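Local coordinates for conserved hypothetical cytochrome protein (Kuenenia stuttgartiensis, PDB 6H5L) that binds two c-type hemes and probably relays electrons within a hydroxylamine oxidoreductase-like reductase complex of an anammox bacterium, at residues 21-29 / 37-45; 69-77 / 167-178. One frame throughout, in Å; residues are numbered along the deposited sequence.

Contact 1. Residues 21-29 / 37-45; sequences PCHGEEGGG and MLPKPRNFT. With HEC (heme c), chain L.
Phe44 lays its ring over one face of the His23 imidazole as an offset stack. The centroids are 4.3 Å apart and the planes meet at 27°. Phe44 CE2 and CZ do the touching. Pro41 CB covers the opposite face, a CH-pi contact. At the ring edge, His23 ND1 donates to Arg42 O over 2.9 Å. This bond is nearly straight (167°), lies in the ring plane and uses a lone pair of the carbonyl. Together with the two covered faces it fixes the rotation of the ring. His23 NE2 binds the heme iron at 2.0 Å; Met78 is the other axial ligand. This is the heme-binding CXXCH motif of a c-type cytochrome: Cys19 and Cys22 tether the heme, with Cys22 SG bonded to heme CAC at 1.8 Å. Met37 CE packs against the same sulfur. Arg42 starts with CG anti to the backbone N (chi1 -173°), then bends twice and turns back to the propionates. Its NE reaches heme O1A at 2.6 Å, and its NH2 reaches O1D of the other propionate, also at 2.6 Å. Farther out, Phe44 N makes a weak bond to Gly27 O. Gly29 packs its CA against the Pro41 and Arg42 carbonyls; its positive phi favours glycine.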
loop_
_atom_site.group_PDB
_atom_site.type_symbol
_atom_site.label_atom_id
_atom_site.label_comp_id
_atom_site.label_asym_id
_atom_site.label_seq_id
_atom_site.Cartn_x
_atom_site.Cartn_y
_atom_site.Cartn_z
ATOM N N PRO B 21 -2.820 29.747 -45.954
ATOM C CA PRO B 21 -1.650 28.937 -45.566
ATOM C C PRO B 21 -1.939 27.456 -45.379
ATOM O O PRO B 21 -1.066 26.626 -45.661
ATOM C CB PRO B 21 -1.204 29.593 -44.255
ATOM C CG PRO B 21 -1.572 31.015 -44.430
ATOM C CD PRO B 21 -2.871 31.009 -45.186
ATOM N N CYS B 22 -3.136 27.094 -44.917
ATOM C CA CYS B 22 -3.501 25.692 -44.738
ATOM C C CYS B 22 -4.382 25.177 -45.872
ATOM O O CYS B 22 -4.039 24.190 -46.530
ATOM C CB CYS B 22 -4.201 25.497 -43.387
ATOM S SG CYS B 22 -3.119 25.667 -41.946
ATOM N N HIS B 23 -5.511 25.840 -46.122
ATOM C CA HIS B 23 -6.490 25.349 -47.084
ATOM C C HIS B 23 -6.104 25.611 -48.533
ATOM O O HIS B 23 -6.806 25.143 -49.437
ATOM C CB HIS B 23 -7.860 25.967 -46.796
ATOM C CG HIS B 23 -8.493 25.463 -45.537
ATOM N ND1 HIS B 23 -9.097 24.228 -45.454
ATOM C CD2 HIS B 23 -8.615 26.026 -44.311
ATOM C CE1 HIS B 23 -9.565 24.050 -44.231
ATOM N NE2 HIS B 23 -9.286 25.126 -43.519
ATOM N N GLY B 24 -5.025 26.338 -48.784
ATOM C CA GLY B 24 -4.578 26.542 -50.143
ATOM C C GLY B 24 -5.062 27.863 -50.719
ATOM O O GLY B 24 -6.052 28.450 -50.274
ATOM N N GLU B 25 -4.334 28.339 -51.736
ATOM C CA GLU B 25 -4.658 29.628 -52.343
ATOM C C GLU B 25 -5.996 29.592 -53.072
ATOM O O GLU B 25 -6.645 30.633 -53.227
ATOM C CB GLU B 25 -3.540 30.041 -53.299
ATOM C CG GLU B 25 -3.203 31.522 -53.254
ATOM C CD GLU B 25 -3.822 32.302 -54.396
ATOM O OE1 GLU B 25 -3.880 31.766 -55.522
ATOM O OE2 GLU B 25 -4.253 33.451 -54.169
ATOM N N GLU B 26 -6.422 28.413 -53.522
ATOM C CA GLU B 26 -7.683 28.241 -54.233
ATOM C C GLU B 26 -8.606 27.265 -53.514
ATOM O O GLU B 26 -9.490 26.665 -54.130
ATOM C CB GLU B 26 -7.436 27.776 -55.666
ATOM C CG GLU B 26 -6.650 28.746 -56.514
ATOM C CD GLU B 26 -5.561 28.057 -57.308
ATOM O OE1 GLU B 26 -4.455 27.873 -56.758
ATOM O OE2 GLU B 26 -5.817 27.678 -58.470
ATOM N N GLY B 27 -8.396 27.090 -52.211
ATOM C CA GLY B 27 -9.266 26.241 -51.420
ATOM C C GLY B 27 -9.148 24.760 -51.686
ATOM O O GLY B 27 -10.057 24.005 -51.332
ATOM N N GLY B 28 -8.063 24.321 -52.314
ATOM C CA GLY B 28 -7.876 22.912 -52.577
ATOM C C GLY B 28 -7.326 22.103 -51.427
ATOM O O GLY B 28 -6.955 20.944 -51.623
ATOM N N GLY B 29 -7.265 22.674 -50.225
ATOM C CA GLY B 29 -6.642 21.986 -49.108
ATOM C C GLY B 29 -5.184 21.663 -49.341
ATOM O O GLY B 29 -4.672 20.688 -48.781
ATOM N N MET B 37 0.694 18.153 -42.278
ATOM C CA MET B 37 -0.384 18.364 -41.326
ATOM C C MET B 37 -1.305 17.153 -41.293
ATOM O O MET B 37 -1.644 16.590 -42.336
ATOM C CB MET B 37 -1.175 19.620 -41.693
ATOM C CG MET B 37 -2.198 20.049 -40.664
ATOM S SD MET B 37 -2.858 21.687 -41.027
ATOM C CE MET B 37 -1.388 22.692 -40.834
ATOM N N LEU B 38 -1.705 16.757 -40.087
ATOM C CA LEU B 38 -2.622 15.640 -39.889
ATOM C C LEU B 38 -3.532 15.940 -38.704
ATOM O O LEU B 38 -3.043 16.109 -37.581
ATOM C CB LEU B 38 -1.853 14.338 -39.664
ATOM C CG LEU B 38 -1.176 13.716 -40.887
ATOM C CD1 LEU B 38 -0.096 12.733 -40.466
ATOM C CD2 LEU B 38 -2.209 13.032 -41.764
ATOM N N PRO B 39 -4.862 16.010 -38.899
ATOM C CA PRO B 39 -5.625 15.796 -40.138
ATOM C C PRO B 39 -5.357 16.837 -41.225
ATOM O O PRO B 39 -4.977 17.967 -40.919
ATOM C CB PRO B 39 -7.085 15.887 -39.673
ATOM C CG PRO B 39 -7.043 15.661 -38.202
ATOM C CD PRO B 39 -5.753 16.265 -37.756
ATOM N N LYS B 40 -5.550 16.439 -42.478
ATOM C CA LYS B 40 -5.333 17.344 -43.592
ATOM C C LYS B 40 -6.372 18.465 -43.578
ATOM O O LYS B 40 -7.522 18.246 -43.190
ATOM C CB LYS B 40 -5.413 16.584 -44.915
ATOM C CG LYS B 40 -4.307 15.566 -45.116
ATOM C CD LYS B 40 -2.950 16.244 -45.195
ATOM C CE LYS B 40 -1.824 15.225 -45.241
ATOM N NZ LYS B 40 -0.486 15.878 -45.177
ATOM N N PRO B 41 -5.991 19.677 -43.989
ATOM C CA PRO B 41 -6.971 20.766 -44.055
ATOM C C PRO B 41 -7.990 20.507 -45.154
ATOM O O PRO B 41 -7.672 19.933 -46.199
ATOM C CB PRO B 41 -6.114 21.999 -44.349
ATOM C CG PRO B 41 -4.922 21.459 -45.039
ATOM C CD PRO B 41 -4.654 20.117 -44.412
ATOM N N ARG B 42 -9.227 20.934 -44.899
ATOM C CA ARG B 42 -10.349 20.604 -45.771
ATOM C C ARG B 42 -10.114 21.089 -47.197
ATOM O O ARG B 42 -9.671 22.221 -47.421
ATOM C CB ARG B 42 -11.639 21.216 -45.220
ATOM C CG ARG B 42 -12.891 20.796 -45.977
ATOM C CD ARG B 42 -13.254 19.343 -45.704
ATOM N NE ARG B 42 -13.607 19.129 -44.304
ATOM C CZ ARG B 42 -12.796 18.592 -43.399
ATOM N NH1 ARG B 42 -11.577 18.200 -43.745
ATOM N NH2 ARG B 42 -13.205 18.446 -42.147
ATOM N N ASN B 43 -10.407 20.218 -48.158
ATOM C CA ASN B 43 -10.421 20.581 -49.571
ATOM C C ASN B 43 -11.830 21.071 -49.892
ATOM O O ASN B 43 -12.749 20.274 -50.093
ATOM C CB ASN B 43 -10.016 19.393 -50.438
ATOM C CG ASN B 43 -9.897 19.746 -51.914
ATOM O OD1 ASN B 43 -10.315 20.818 -52.352
ATOM N ND2 ASN B 43 -9.333 18.830 -52.692
ATOM N N PHE B 44 -11.997 22.395 -49.941
ATOM C CA PHE B 44 -13.309 22.997 -50.143
ATOM C C PHE B 44 -13.863 22.773 -51.543
ATOM O O PHE B 44 -15.062 22.986 -51.754
ATOM C CB PHE B 44 -13.240 24.498 -49.860
ATOM C CG PHE B 44 -12.858 24.834 -48.447
ATOM C CD1 PHE B 44 -13.480 24.211 -47.378
ATOM C CD2 PHE B 44 -11.871 25.770 -48.188
ATOM C CE1 PHE B 44 -13.127 24.520 -46.078
ATOM C CE2 PHE B 44 -11.513 26.081 -46.891
ATOM C CZ PHE B 44 -12.143 25.455 -45.835
ATOM N N THR B 45 -13.029 22.349 -52.498
ATOM C CA THR B 45 -13.466 22.245 -53.885
ATOM C C THR B 45 -14.459 21.111 -54.107
ATOM O O THR B 45 -15.159 21.110 -55.125
ATOM C CB THR B 45 -12.261 22.054 -54.810
ATOM O OG1 THR B 45 -11.686 20.759 -54.587
ATOM C CG2 THR B 45 -11.207 23.124 -54.547
HETATM FE FE HEC L . -9.678 25.463 -41.587
HETATM C CHA HEC L . -11.383 22.492 -41.611
HETATM C CHB HEC L . -12.576 27.100 -42.507
HETATM C CHC HEC L . -7.991 28.468 -41.637
HETATM C CHD HEC L . -6.742 23.854 -40.788
HETATM N NA HEC L . -11.617 24.905 -41.983
HETATM C C1A HEC L . -12.104 23.618 -41.938
HETATM C C2A HEC L . -13.513 23.630 -42.282
HETATM C C3A HEC L . -13.847 24.916 -42.537
HETATM C C4A HEC L . -12.659 25.731 -42.348
HETATM C CMA HEC L . -15.205 25.527 -42.954
HETATM C CAA HEC L . -14.317 22.296 -42.320
HETATM C CBA HEC L . -15.843 22.345 -42.338
HETATM C CGA HEC L . -16.377 20.937 -42.435
HETATM O O1A HEC L . -15.620 20.034 -42.878
HETATM O O2A HEC L . -17.561 20.719 -42.071
HETATM N NB HEC L . -10.184 27.413 -42.010
HETATM C C1B HEC L . -11.445 27.874 -42.340
HETATM C C2B HEC L . -11.370 29.317 -42.471
HETATM C C3B HEC L . -10.107 29.692 -42.237
HETATM C C4B HEC L . -9.336 28.503 -41.939
HETATM C CMB HEC L . -12.550 30.241 -42.841
HETATM C CAB HEC L . -9.534 31.128 -42.258
HETATM C CBB HEC L . -10.074 31.952 -41.068
HETATM N NC HEC L . -7.734 26.052 -41.277
HETATM C C1C HEC L . -7.250 27.345 -41.338
HETATM C C2C HEC L . -5.871 27.331 -40.896
HETATM C C3C HEC L . -5.496 26.048 -40.799
HETATM C C4C HEC L . -6.680 25.222 -40.946
HETATM C CMC HEC L . -4.922 28.546 -40.994
HETATM C CAC HEC L . -4.088 25.522 -40.434
HETATM C CBC HEC L . -3.734 25.908 -38.982
HETATM N ND HEC L . -9.143 23.482 -41.253
HETATM C C1D HEC L . -7.857 23.053 -40.928
HETATM C C2D HEC L . -7.881 21.617 -40.758
HETATM C C3D HEC L . -9.334 21.198 -41.017
HETATM C C4D HEC L . -10.041 22.420 -41.315
HETATM C CMD HEC L . -6.691 20.705 -40.395
HETATM C CAD HEC L . -9.934 19.778 -40.974
HETATM C CBD HEC L . -10.214 19.389 -39.528
HETATM C CGD HEC L . -10.750 17.983 -39.478
HETATM O O1D HEC L . -11.762 17.697 -40.170
HETATM O O2D HEC L . -10.169 17.150 -38.736
#

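Contact 2. Residues 69-77 / 167-178; sequences ISYGVPNST and FDFTTGKFKGGN. With HEC (heme c), chain K.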
loop_
_atom_site.group_PDB
_atom_site.type_symbol
_atom_site.label_atom_id
_atom_site.label_comp_id
_atom_site.label_asym_id
_atom_site.label_seq_id
_atom_site.Cartn_x
_atom_site.Cartn_y
_atom_site.Cartn_z
ATOM N N ILE B 69 -16.295 27.909 -38.631
ATOM C CA ILE B 69 -15.222 28.902 -38.596
ATOM C C ILE B 69 -15.092 29.501 -37.201
ATOM O O ILE B 69 -13.983 29.664 -36.678
ATOM C CB ILE B 69 -15.471 29.992 -39.657
ATOM C CG1 ILE B 69 -15.521 29.382 -41.060
ATOM C CG2 ILE B 69 -14.403 31.071 -39.576
ATOM C CD1 ILE B 69 -16.068 30.326 -42.117
ATOM N N SER B 70 -16.224 29.829 -36.574
ATOM C CA SER B 70 -16.189 30.460 -35.259
ATOM C C SER B 70 -15.747 29.481 -34.181
ATOM O O SER B 70 -14.937 29.828 -33.313
ATOM C CB SER B 70 -17.563 31.040 -34.924
ATOM O OG SER B 70 -17.936 32.034 -35.862
ATOM N N TYR B 71 -16.265 28.255 -34.215
ATOM C CA TYR B 71 -15.980 27.299 -33.151
ATOM C C TYR B 71 -14.661 26.570 -33.368
ATOM O O TYR B 71 -14.002 26.190 -32.394
ATOM C CB TYR B 71 -17.127 26.295 -33.042
ATOM C CG TYR B 71 -17.032 25.342 -31.874
ATOM C CD1 TYR B 71 -17.568 25.676 -30.638
ATOM C CD2 TYR B 71 -16.426 24.100 -32.013
ATOM C CE1 TYR B 71 -17.496 24.806 -29.571
ATOM C CE2 TYR B 71 -16.349 23.221 -30.950
ATOM C CZ TYR B 71 -16.886 23.580 -29.731
ATOM O OH TYR B 71 -16.818 22.718 -28.662
ATOM N N GLY B 72 -14.260 26.369 -34.621
ATOM C CA GLY B 72 -13.086 25.577 -34.918
ATOM C C GLY B 72 -13.405 24.095 -34.919
ATOM O O GLY B 72 -14.537 23.660 -34.695
ATOM N N VAL B 73 -12.372 23.303 -35.183
ATOM C CA VAL B 73 -12.514 21.850 -35.197
ATOM C C VAL B 73 -11.508 21.246 -34.225
ATOM O O VAL B 73 -10.303 21.224 -34.518
ATOM C CB VAL B 73 -12.331 21.278 -36.612
ATOM C CG1 VAL B 73 -12.470 19.764 -36.588
ATOM C CG2 VAL B 73 -13.343 21.889 -37.565
ATOM N N PRO B 74 -11.947 20.763 -33.064
ATOM C CA PRO B 74 -11.018 20.098 -32.144
ATOM C C PRO B 74 -10.364 18.884 -32.786
ATOM O O PRO B 74 -10.820 18.361 -33.806
ATOM C CB PRO B 74 -11.913 19.694 -30.967
ATOM C CG PRO B 74 -13.056 20.655 -31.020
ATOM C CD PRO B 74 -13.289 20.921 -32.481
ATOM N N ASN B 75 -9.270 18.440 -32.163
ATOM C CA ASN B 75 -8.447 17.342 -32.674
ATOM C C ASN B 75 -7.873 17.666 -34.051
ATOM O O ASN B 75 -7.705 16.778 -34.891
ATOM C CB ASN B 75 -9.227 16.024 -32.713
ATOM C CG ASN B 75 -9.819 15.657 -31.367
ATOM O OD1 ASN B 75 -9.121 15.624 -30.354
ATOM N ND2 ASN B 75 -11.120 15.389 -31.348
ATOM N N SER B 76 -7.574 18.941 -34.286
ATOM C CA SER B 76 -6.988 19.395 -35.541
ATOM C C SER B 76 -6.428 20.792 -35.322
ATOM O O SER B 76 -6.661 21.423 -34.288
ATOM C CB SER B 76 -8.009 19.391 -36.680
ATOM O OG SER B 76 -8.920 20.470 -36.549
ATOM N N THR B 77 -5.690 21.274 -36.321
ATOM C CA THR B 77 -5.124 22.616 -36.276
ATOM C C THR B 77 -6.148 23.701 -36.583
ATOM O O THR B 77 -5.773 24.877 -36.660
ATOM C CB THR B 77 -3.954 22.721 -37.259
ATOM O OG1 THR B 77 -4.417 22.441 -38.583
ATOM C CG2 THR B 77 -2.863 21.729 -36.891
ATOM N N PHE B 167 -10.565 9.168 -34.506
ATOM C CA PHE B 167 -9.857 9.602 -33.314
ATOM C C PHE B 167 -10.543 9.072 -32.058
ATOM O O PHE B 167 -11.743 8.779 -32.042
ATOM C CB PHE B 167 -9.775 11.129 -33.263
ATOM C CG PHE B 167 -11.111 11.805 -33.110
ATOM C CD1 PHE B 167 -11.864 12.142 -34.223
ATOM C CD2 PHE B 167 -11.611 12.108 -31.853
ATOM C CE1 PHE B 167 -13.093 12.762 -34.084
ATOM C CE2 PHE B 167 -12.839 12.727 -31.708
ATOM C CZ PHE B 167 -13.580 13.056 -32.825
ATOM N N ASP B 168 -9.756 8.945 -30.995
ATOM C CA ASP B 168 -10.282 8.572 -29.688
ATOM C C ASP B 168 -11.179 9.694 -29.178
ATOM O O ASP B 168 -10.695 10.785 -28.862
ATOM C CB ASP B 168 -9.127 8.308 -28.726
ATOM C CG ASP B 168 -9.597 7.931 -27.336
ATOM O OD1 ASP B 168 -10.774 7.541 -27.188
ATOM O OD2 ASP B 168 -8.789 8.028 -26.390
ATOM N N PHE B 169 -12.485 9.437 -29.093
ATOM C CA PHE B 169 -13.423 10.449 -28.626
ATOM C C PHE B 169 -13.764 10.311 -27.148
ATOM O O PHE B 169 -14.611 11.063 -26.653
ATOM C CB PHE B 169 -14.709 10.439 -29.472
ATOM C CG PHE B 169 -15.504 9.155 -29.405
ATOM C CD1 PHE B 169 -16.252 8.833 -28.280
ATOM C CD2 PHE B 169 -15.547 8.299 -30.493
ATOM C CE1 PHE B 169 -16.991 7.665 -28.227
ATOM C CE2 PHE B 169 -16.288 7.131 -30.449
ATOM C CZ PHE B 169 -17.012 6.815 -29.315
ATOM N N THR B 170 -13.131 9.380 -26.430
ATOM C CA THR B 170 -13.347 9.287 -24.990
ATOM C C THR B 170 -12.841 10.518 -24.249
ATOM O O THR B 170 -13.194 10.704 -23.079
ATOM C CB THR B 170 -12.676 8.032 -24.425
ATOM O OG1 THR B 170 -11.254 8.135 -24.579
ATOM C CG2 THR B 170 -13.174 6.790 -25.150
ATOM N N THR B 171 -12.023 11.352 -24.896
ATOM C CA THR B 171 -11.621 12.623 -24.307
ATOM C C THR B 171 -12.768 13.620 -24.264
ATOM O O THR B 171 -12.707 14.585 -23.494
ATOM C CB THR B 171 -10.454 13.223 -25.091
ATOM O OG1 THR B 171 -10.887 13.547 -26.418
ATOM C CG2 THR B 171 -9.299 12.236 -25.169
ATOM N N GLY B 172 -13.806 13.414 -25.072
ATOM C CA GLY B 172 -14.926 14.324 -25.133
ATOM C C GLY B 172 -14.758 15.493 -26.075
ATOM O O GLY B 172 -15.660 16.336 -26.153
ATOM N N LYS B 173 -13.638 15.573 -26.794
ATOM C CA LYS B 173 -13.406 16.660 -27.746
ATOM C C LYS B 173 -13.845 16.191 -29.130
ATOM O O LYS B 173 -13.043 15.777 -29.970
ATOM C CB LYS B 173 -11.944 17.095 -27.725
ATOM C CG LYS B 173 -11.480 17.636 -26.382
ATOM C CD LYS B 173 -10.330 18.625 -26.534
ATOM C CE LYS B 173 -10.797 19.929 -27.166
ATOM N NZ LYS B 173 -9.782 21.010 -27.019
ATOM N N PHE B 174 -15.153 16.256 -29.361
ATOM C CA PHE B 174 -15.708 15.928 -30.663
ATOM C C PHE B 174 -15.449 17.066 -31.642
ATOM O O PHE B 174 -15.425 18.242 -31.271
ATOM C CB PHE B 174 -17.208 15.654 -30.555
ATOM C CG PHE B 174 -17.557 14.578 -29.564
ATOM C CD1 PHE B 174 -17.544 13.244 -29.935
ATOM C CD2 PHE B 174 -17.894 14.902 -28.262
ATOM C CE1 PHE B 174 -17.865 12.253 -29.024
ATOM C CE2 PHE B 174 -18.216 13.917 -27.346
ATOM C CZ PHE B 174 -18.201 12.590 -27.727
ATOM N N LYS B 175 -15.247 16.700 -32.910
ATOM C CA LYS B 175 -14.862 17.688 -33.913
ATOM C C LYS B 175 -15.996 18.663 -34.205
ATOM O O LYS B 175 -15.752 19.854 -34.435
ATOM C CB LYS B 175 -14.409 16.985 -35.191
ATOM C CG LYS B 175 -13.101 16.226 -35.047
ATOM C CD LYS B 175 -12.487 15.917 -36.402
ATOM C CE LYS B 175 -11.145 15.223 -36.248
ATOM N NZ LYS B 175 -10.454 15.077 -37.558
ATOM N N GLY B 176 -17.237 18.185 -34.198
ATOM C CA GLY B 176 -18.383 19.033 -34.438
ATOM C C GLY B 176 -18.953 19.724 -33.221
ATOM O O GLY B 176 -19.887 20.522 -33.354
ATOM N N GLY B 177 -18.416 19.451 -32.037
ATOM C CA GLY B 177 -18.929 20.013 -30.799
ATOM C C GLY B 177 -19.255 18.901 -29.820
ATOM O O GLY B 177 -19.667 17.804 -30.203
ATOM N N ASN B 178 -19.065 19.190 -28.532
ATOM C CA ASN B 178 -19.243 18.198 -27.480
ATOM C C ASN B 178 -20.614 18.267 -26.821
ATOM O O ASN B 178 -20.807 17.676 -25.754
ATOM C CB ASN B 178 -18.145 18.343 -26.421
ATOM C CG ASN B 178 -18.094 19.733 -25.810
ATOM O OD1 ASN B 178 -18.993 20.551 -26.004
ATOM N ND2 ASN B 178 -17.033 20.005 -25.058
HETATM FE FE HEC K . -18.221 6.871 -36.459
HETATM C CHA HEC K . -16.891 10.035 -36.517
HETATM C CHB HEC K . -19.964 7.672 -33.607
HETATM C CHC HEC K . -19.837 3.843 -36.584
HETATM C CHD HEC K . -15.981 5.792 -38.808
HETATM N NA HEC K . -18.441 8.570 -35.308
HETATM C C1A HEC K . -17.703 9.729 -35.446
HETATM C C2A HEC K . -17.939 10.556 -34.277
HETATM C C3A HEC K . -18.785 9.900 -33.472
HETATM C C4A HEC K . -19.118 8.639 -34.105
HETATM C CMA HEC K . -19.323 10.388 -32.109
HETATM C CAA HEC K . -17.309 11.944 -34.013
HETATM C CBA HEC K . -18.331 13.048 -34.277
HETATM C CGA HEC K . -17.685 14.392 -34.055
HETATM O O1A HEC K . -16.447 14.436 -33.838
HETATM O O2A HEC K . -18.406 15.422 -34.099
HETATM N NB HEC K . -19.587 5.893 -35.262
HETATM C C1B HEC K . -20.290 6.486 -34.232
HETATM C C2B HEC K . -21.437 5.654 -33.931
HETATM C C3B HEC K . -21.405 4.590 -34.749
HETATM C C4B HEC K . -20.240 4.724 -35.603
HETATM C CMB HEC K . -22.468 5.968 -32.824
HETATM C CAB HEC K . -22.402 3.408 -34.809
HETATM C CBB HEC K . -23.837 3.858 -35.161
HETATM N NC HEC K . -17.933 5.122 -37.471
HETATM C C1C HEC K . -18.765 4.018 -37.435
HETATM C C2C HEC K . -18.399 3.145 -38.534
HETATM C C3C HEC K . -17.259 3.617 -39.059
HETATM C C4C HEC K . -16.992 4.917 -38.461
HETATM C CMC HEC K . -18.974 1.721 -38.733
HETATM C CAC HEC K . -16.442 2.976 -40.207
HETATM C CBC HEC K . -17.246 2.997 -41.525
HETATM N ND HEC K . -16.657 7.777 -37.493
HETATM C C1D HEC K . -15.892 7.127 -38.460
HETATM C C2D HEC K . -14.981 8.089 -39.042
HETATM C C3D HEC K . -15.265 9.418 -38.326
HETATM C C4D HEC K . -16.320 9.125 -37.382
HETATM C CMD HEC K . -13.943 7.831 -40.153
HETATM C CAD HEC K . -14.575 10.781 -38.559
HETATM C CBD HEC K . -13.266 10.835 -37.777
HETATM C CGD HEC K . -12.516 12.098 -38.111
HETATM O O1D HEC K . -13.104 12.996 -38.770
HETATM O O2D HEC K . -11.324 12.207 -37.720
#
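Asn75 and Lys173 supply the polar link: Asn75 ND2 donates to Lys173 O, but the modelled 2.4 Å is too short to be trusted. The same amide nitrogen sits over one face of the Phe167 ring, 3.2 Å from CE2 and offset toward the rim. The amide and ring planes are 40° apart. The edge of that ring meets the second heme, with Phe167 CZ 3.3 Å from propionate O1A. With an alanine at Phe167, the Asn75 amide is likely to lose the ring face it lies on, and a gap would probably open beside the propionate.

Van der Waals packing centres on Pro74 and Val73. The Pro74 ring lies against the carbonyl oxygens of Phe174 and Lys175, its CG 3.4 Å from Phe174 O. Val73 CG1 packs on Lys175 CB at 3.7 Å. Tyr71 brings its hydroxyl end near Gly177 CA.

Hydrogen bonds to the hemes come from backbone and side chain. Lys175 N donates to propionate O1A of the second heme at 2.7 Å, and Gly176 N donates to O2A. The Lys175 chain, extended beyond CG, carries its charged NZ to O2D of that heme at 3.0 Å; NZ also bonds a propionate of the first heme.

Tyr71 O accepts a hydrogen bond from Arg119 of the second subunit. Segment 69-77 leaves helix 62-71 at Gly72, while 167-178 runs between helices 139-142 and 180-189.

From the N terminus, contact 1 comes first. It closes a short loop without helix or strand that follows helix 20-23. Helix 62-71 comes next, and its exit opens contact 2. That contact closes a far longer excursion, 89 residues with several helices, and joins the two cytochrome c family regions. The two contacts lie in series, neither nesting nor crossing. They still touch in space: Met37 SD packs on Thr77 OG1, and Pro39 packs on Asn75, Ser76 and Lys175. Contact 1 holds the first heme, which 69-77 also approaches on its way to Met78. Segment 167-178 belongs to the pocket of the second heme, so contact 2 ties the two heme-binding regions together.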